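Local coordinates for protein diol-dehydratase (PDB 5I2A) that probably dehydrates 1,2-propanediol by radical chemistry, as a B12-independent diol dehydratase of the glycyl radical enzyme family, at residues L179-C193 against K203-V217. Residues are numbered along the deposited sequence; the frame is centred on the assembly and turned at random. Where two conformers were deposited one is given.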
loop_
_atom_site.group_PDB
_atom_site.type_symbol
_atom_site.label_atom_id
_atom_site.label_comp_id
_atom_site.label_asym_id
_atom_site.label_seq_id
_atom_site.Cartn_x
_atom_site.Cartn_y
_atom_site.Cartn_z
ATOM N N LEU A 179 27.817 -5.205 8.846
ATOM C CA LEU A 179 26.813 -4.466 8.100
ATOM C C LEU A 179 27.402 -4.049 6.750
ATOM O O LEU A 179 26.677 -3.824 5.791
ATOM C CB LEU A 179 26.313 -3.250 8.885
ATOM C CG LEU A 179 25.510 -3.601 10.144
ATOM C CD1 LEU A 179 24.945 -2.358 10.804
ATOM C CD2 LEU A 179 24.390 -4.601 9.834
ATOM N N ASN A 180 28.727 -3.961 6.674
ATOM C CA ASN A 180 29.373 -3.726 5.393
ATOM C C ASN A 180 29.049 -4.851 4.429
ATOM O O ASN A 180 28.725 -4.617 3.274
ATOM C CB ASN A 180 30.881 -3.594 5.558
ATOM C CG ASN A 180 31.550 -3.175 4.289
ATOM O OD1 ASN A 180 31.378 -2.044 3.833
ATOM N ND2 ASN A 180 32.314 -4.081 3.698
ATOM N N GLY A 181 29.121 -6.080 4.931
ATOM C CA GLY A 181 28.751 -7.242 4.157
ATOM C C GLY A 181 27.276 -7.274 3.777
ATOM O O GLY A 181 26.931 -7.711 2.680
ATOM N N VAL A 182 26.403 -6.842 4.683
ATOM C CA VAL A 182 24.979 -6.819 4.375
ATOM C C VAL A 182 24.715 -5.819 3.246
ATOM O O VAL A 182 23.990 -6.125 2.312
ATOM C CB VAL A 182 24.123 -6.480 5.622
ATOM C CG1 VAL A 182 22.661 -6.252 5.236
ATOM C CG2 VAL A 182 24.235 -7.606 6.643
ATOM N N LYS A 183 25.342 -4.651 3.317
ATOM C CA LYS A 183 25.208 -3.643 2.269
ATOM C C LYS A 183 25.675 -4.182 0.926
ATOM O O LYS A 183 25.038 -3.946 -0.105
ATOM C CB LYS A 183 25.994 -2.386 2.619
ATOM C CG LYS A 183 25.389 -1.591 3.745
ATOM C CD LYS A 183 25.996 -0.212 3.830
ATOM C CE LYS A 183 27.460 -0.253 4.218
ATOM N NZ LYS A 183 28.083 1.101 4.147
ATOM N N GLU A 184 26.773 -4.929 0.942
ATOM C CA GLU A 184 27.277 -5.500 -0.296
ATOM C C GLU A 184 26.295 -6.516 -0.872
ATOM O O GLU A 184 26.126 -6.608 -2.077
ATOM C CB GLU A 184 28.649 -6.149 -0.090
ATOM C CG GLU A 184 29.445 -6.292 -1.391
ATOM C CD GLU A 184 29.159 -5.170 -2.401
ATOM O OE1 GLU A 184 29.475 -3.992 -2.099
ATOM O OE2 GLU A 184 28.607 -5.467 -3.492
ATOM N N LYS A 185 25.660 -7.286 -0.005
ATOM C CA LYS A 185 24.609 -8.209 -0.423
ATOM C C LYS A 185 23.454 -7.436 -1.080
ATOM O O LYS A 185 22.914 -7.845 -2.097
ATOM C CB LYS A 185 24.125 -8.997 0.787
ATOM C CG LYS A 185 23.062 -10.064 0.567
ATOM C CD LYS A 185 22.949 -10.874 1.875
ATOM C CE LYS A 185 21.691 -11.725 1.965
ATOM N NZ LYS A 185 21.621 -12.383 3.300
ATOM N N VAL A 186 23.103 -6.305 -0.490
ATOM C CA VAL A 186 22.042 -5.469 -1.024
ATOM C C VAL A 186 22.428 -4.932 -2.399
ATOM O O VAL A 186 21.650 -5.025 -3.350
ATOM C CB VAL A 186 21.724 -4.311 -0.065
ATOM C CG1 VAL A 186 20.800 -3.270 -0.731
ATOM C CG2 VAL A 186 21.097 -4.861 1.206
ATOM N N ARG A 187 23.641 -4.396 -2.505
ATOM C CA ARG A 187 24.113 -3.844 -3.765
ATOM C C ARG A 187 24.189 -4.915 -4.843
ATOM O O ARG A 187 23.877 -4.655 -5.996
ATOM C CB ARG A 187 25.466 -3.155 -3.573
ATOM C CG ARG A 187 25.342 -1.930 -2.688
ATOM C CD ARG A 187 26.465 -0.933 -2.863
ATOM N NE ARG A 187 26.170 0.310 -2.154
ATOM C CZ ARG A 187 26.605 0.589 -0.929
ATOM N NH1 ARG A 187 27.361 -0.292 -0.284
ATOM N NH2 ARG A 187 26.298 1.744 -0.356
ATOM N N LYS A 188 24.563 -6.129 -4.466
ATOM C CA LYS A 188 24.578 -7.215 -5.425
ATOM C C LYS A 188 23.156 -7.552 -5.905
ATOM O O LYS A 188 22.955 -7.850 -7.083
ATOM C CB LYS A 188 25.240 -8.457 -4.854
ATOM C CG LYS A 188 25.629 -9.451 -5.939
ATOM C CD LYS A 188 27.126 -9.359 -6.248
ATOM C CE LYS A 188 27.464 -9.820 -7.667
ATOM N NZ LYS A 188 27.468 -8.706 -8.660
ATOM N N GLU A 189 22.168 -7.492 -5.016
ATOM C CA GLU A 189 20.789 -7.756 -5.441
ATOM C C GLU A 189 20.273 -6.626 -6.343
ATOM O O GLU A 189 19.523 -6.866 -7.286
ATOM C CB GLU A 189 19.867 -7.935 -4.237
ATOM C CG GLU A 189 18.429 -8.217 -4.616
ATOM C CD GLU A 189 18.278 -9.533 -5.365
ATOM O OE1 GLU A 189 19.060 -10.466 -5.092
ATOM O OE2 GLU A 189 17.389 -9.627 -6.227
ATOM N N MET A 190 20.694 -5.396 -6.056
ATOM C CA MET A 190 20.332 -4.253 -6.892
ATOM C C MET A 190 20.706 -4.460 -8.363
ATOM O O MET A 190 19.995 -4.006 -9.267
ATOM C CB MET A 190 21.001 -2.992 -6.369
ATOM C CG MET A 190 20.360 -2.436 -5.115
ATOM S SD MET A 190 21.228 -0.950 -4.591
ATOM C CE MET A 190 20.065 -0.286 -3.396
ATOM N N GLU A 191 21.814 -5.163 -8.590
ATOM C CA GLU A 191 22.287 -5.457 -9.939
ATOM C C GLU A 191 21.340 -6.362 -10.718
ATOM O O GLU A 191 21.354 -6.352 -11.943
ATOM C CB GLU A 191 23.683 -6.089 -9.887
ATOM C CG GLU A 191 24.765 -5.080 -9.570
ATOM C CD GLU A 191 26.109 -5.716 -9.226
ATOM O OE1 GLU A 191 26.902 -5.067 -8.512
ATOM O OE2 GLU A 191 26.375 -6.855 -9.661
ATOM N N ASN A 192 20.520 -7.139 -10.015
ATOM C CA ASN A 192 19.513 -7.958 -10.674
ATOM C C ASN A 192 18.264 -7.167 -11.099
ATOM O O ASN A 192 17.397 -7.706 -11.776
ATOM C CB ASN A 192 19.077 -9.115 -9.770
ATOM C CG ASN A 192 20.198 -10.094 -9.478
ATOM O OD1 ASN A 192 21.074 -10.327 -10.309
ATOM N ND2 ASN A 192 20.169 -10.682 -8.285
ATOM N N CYS A 193 18.162 -5.908 -10.680
ATOM C CA CYS A 193 16.991 -5.086 -10.995
ATOM C C CYS A 193 17.240 -4.189 -12.207
ATOM O O CYS A 193 18.269 -3.518 -12.286
ATOM C CB CYS A 193 16.603 -4.218 -9.792
ATOM S SG CYS A 193 16.466 -5.130 -8.247
ATOM N N LYS A 203 10.942 -2.322 -5.202
ATOM C CA LYS A 203 12.070 -3.151 -4.792
ATOM C C LYS A 203 13.281 -2.272 -4.504
ATOM O O LYS A 203 13.929 -2.410 -3.463
ATOM C CB LYS A 203 12.420 -4.209 -5.855
ATOM C CG LYS A 203 13.680 -5.022 -5.531
ATOM C CD LYS A 203 13.739 -6.359 -6.287
ATOM C CE LYS A 203 14.903 -7.233 -5.783
ATOM N NZ LYS A 203 15.054 -8.523 -6.538
ATOM N N MET A 204 13.584 -1.363 -5.422
ATOM C CA MET A 204 14.782 -0.544 -5.279
ATOM C C MET A 204 14.633 0.434 -4.131
ATOM O O MET A 204 15.595 0.687 -3.434
ATOM C CB MET A 204 15.105 0.202 -6.574
ATOM C CG MET A 204 15.690 -0.697 -7.665
ATOM S SD MET A 204 17.311 -1.376 -7.192
ATOM C CE MET A 204 18.105 0.131 -6.682
ATOM N N CYS A 205 13.431 0.968 -3.913
ATOM C CA CYS A 205 13.227 1.826 -2.750
ATOM C C CYS A 205 13.532 1.060 -1.441
ATOM O O CYS A 205 14.181 1.587 -0.547
ATOM C CB CYS A 205 11.804 2.382 -2.711
ATOM S SG CYS A 205 11.536 3.658 -1.443
ATOM N N PHE A 206 13.046 -0.171 -1.336
ATOM C CA PHE A 206 13.278 -0.995 -0.147
ATOM C C PHE A 206 14.769 -1.282 0.034
ATOM O O PHE A 206 15.302 -1.133 1.128
ATOM C CB PHE A 206 12.489 -2.304 -0.237
ATOM C CG PHE A 206 12.788 -3.269 0.866
ATOM C CD1 PHE A 206 12.377 -3.014 2.165
ATOM C CD2 PHE A 206 13.489 -4.437 0.608
ATOM C CE1 PHE A 206 12.664 -3.910 3.188
ATOM C CE2 PHE A 206 13.769 -5.337 1.623
ATOM C CZ PHE A 206 13.362 -5.069 2.916
ATOM N N LEU A 207 15.439 -1.671 -1.048
ATOM C CA LEU A 207 16.876 -1.938 -0.995
ATOM C C LEU A 207 17.666 -0.673 -0.610
ATOM O O LEU A 207 18.579 -0.754 0.198
ATOM C CB LEU A 207 17.376 -2.515 -2.330
ATOM C CG LEU A 207 16.801 -3.895 -2.710
ATOM C CD1 LEU A 207 17.331 -4.410 -4.041
ATOM C CD2 LEU A 207 17.069 -4.926 -1.613
ATOM N N GLU A 208 17.311 0.492 -1.156
ATOM C CA GLU A 208 18.000 1.729 -0.774
ATOM C C GLU A 208 17.769 2.036 0.695
ATOM O O GLU A 208 18.661 2.529 1.375
ATOM C CB GLU A 208 17.538 2.929 -1.602
ATOM C CG GLU A 208 17.726 2.796 -3.099
ATOM C CD GLU A 208 19.113 3.173 -3.569
ATOM O OE1 GLU A 208 20.023 3.335 -2.721
ATOM O OE2 GLU A 208 19.284 3.318 -4.802
ATOM N N SER A 209 16.555 1.760 1.164
ATOM C CA SER A 209 16.199 1.948 2.567
ATOM C C SER A 209 17.064 1.101 3.500
ATOM O O SER A 209 17.419 1.537 4.589
ATOM C CB SER A 209 14.728 1.607 2.798
ATOM O OG SER A 209 13.903 2.529 2.117
ATOM N N ILE A 210 17.388 -0.111 3.074
ATOM C CA ILE A 210 18.279 -0.947 3.865
ATOM C C ILE A 210 19.667 -0.307 3.978
ATOM O O ILE A 210 20.240 -0.255 5.065
ATOM C CB ILE A 210 18.407 -2.354 3.282
ATOM C CG1 ILE A 210 17.068 -3.096 3.389
ATOM C CG2 ILE A 210 19.528 -3.128 3.996
ATOM C CD1 ILE A 210 17.064 -4.514 2.735
ATOM N N LEU A 211 20.197 0.190 2.861
ATOM C CA LEU A 211 21.521 0.814 2.864
ATOM C C LEU A 211 21.568 1.961 3.877
ATOM O O LEU A 211 22.472 2.051 4.705
ATOM C CB LEU A 211 21.891 1.322 1.458
ATOM C CG LEU A 211 22.115 0.254 0.382
ATOM C CD1 LEU A 211 22.548 0.889 -0.935
ATOM C CD2 LEU A 211 23.128 -0.788 0.846
ATOM N N ILE A 212 20.564 2.818 3.818
ATOM C CA ILE A 212 20.457 3.935 4.732
ATOM C C ILE A 212 20.388 3.449 6.188
ATOM O O ILE A 212 21.068 3.992 7.060
ATOM C CB ILE A 212 19.241 4.802 4.381
ATOM C CG1 ILE A 212 19.491 5.491 3.033
ATOM C CG2 ILE A 212 18.980 5.841 5.471
ATOM C CD1 ILE A 212 18.265 6.091 2.394
ATOM N N SER A 213 19.605 2.406 6.436
ATOM C CA SER A 213 19.457 1.886 7.793
ATOM C C SER A 213 20.764 1.258 8.299
ATOM O O SER A 213 21.112 1.403 9.462
ATOM C CB SER A 213 18.314 0.858 7.861
ATOM O OG SER A 213 17.091 1.427 7.421
ATOM N N CYS A 214 21.478 0.554 7.431
ATOM C CA CYS A 214 22.748 -0.020 7.840
ATOM C C CYS A 214 23.762 1.082 8.175
ATOM O O CYS A 214 24.442 1.016 9.204
ATOM C CB CYS A 214 23.296 -0.941 6.761
ATOM S SG CYS A 214 22.431 -2.508 6.651
ATOM N N ASP A 215 23.837 2.109 7.335
ATOM C CA ASP A 215 24.760 3.211 7.594
ATOM C C ASP A 215 24.386 3.995 8.860
ATOM O O ASP A 215 25.265 4.496 9.555
ATOM C CB ASP A 215 24.843 4.142 6.384
ATOM C CG ASP A 215 25.669 3.540 5.254
ATOM O OD1 ASP A 215 26.598 2.760 5.553
ATOM O OD2 ASP A 215 25.391 3.830 4.072
ATOM N N ALA A 216 23.094 4.069 9.175
ATOM C CA ALA A 216 22.646 4.687 10.418
ATOM C C ALA A 216 23.179 3.954 11.666
ATOM O O ALA A 216 23.571 4.572 12.645
ATOM C CB ALA A 216 21.130 4.740 10.456
ATOM N N VAL A 217 23.176 2.631 11.628
ATOM C CA VAL A 217 23.659 1.859 12.762
ATOM C C VAL A 217 25.187 1.998 12.876
ATOM O O VAL A 217 25.728 2.068 13.969
ATOM C CB VAL A 217 23.270 0.380 12.639
ATOM C CG1 VAL A 217 23.843 -0.432 13.801
ATOM C CG2 VAL A 217 21.739 0.232 12.562
HETATM O O HOH W 1 27.076 3.240 1.973
#
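Leu-211 and Met-190 interlock as knobs into holes. Leu-211 sits among Lys-183, Val-186, Arg-187 and Met-190, its CD2 3.7 Å from Lys-183 CB and, in the one of two Arg-187 conformers given, over the centre of a guanidinium face. Met-190, extended beyond CG (chi2 180°), drives its CE among Met-204, Leu-207, Glu-208 and Leu-211, 3.6 Å from Glu-208 CD. On the buried side Val-186 CG2 meets Ile-210 CG2 at 3.6 Å, and the Leu-179 side chain crosses that of Val-217 at about a right angle, its CD1 3.7 Å from Val-217 CB. The motif is an antiparallel helical hairpin of the pyruvate formate lyase-like region, axes 9.7 Å apart at 164°; Ile-535 of helix 534-537 packs on Val-186 and Ile-210. Two salt bridges join the helices. Lys-183 bends at chi3 (-66°), bringing NZ to the syn lone pair of Asp-215 OD1 at 2.6 Å; a water accepts from Lys-183 NZ and, in that conformer, Arg-187 NH2, and donates to Asp-215 OD2. A methionine in place of Lys-183 would probably leave Asp-215 without its charged mate. Near the turn, Lys-203 runs extended past Cys-193 SG, its NZ meeting Glu-189 OE2 on the anti side at 2.6 Å and bonding to Lys-536 O.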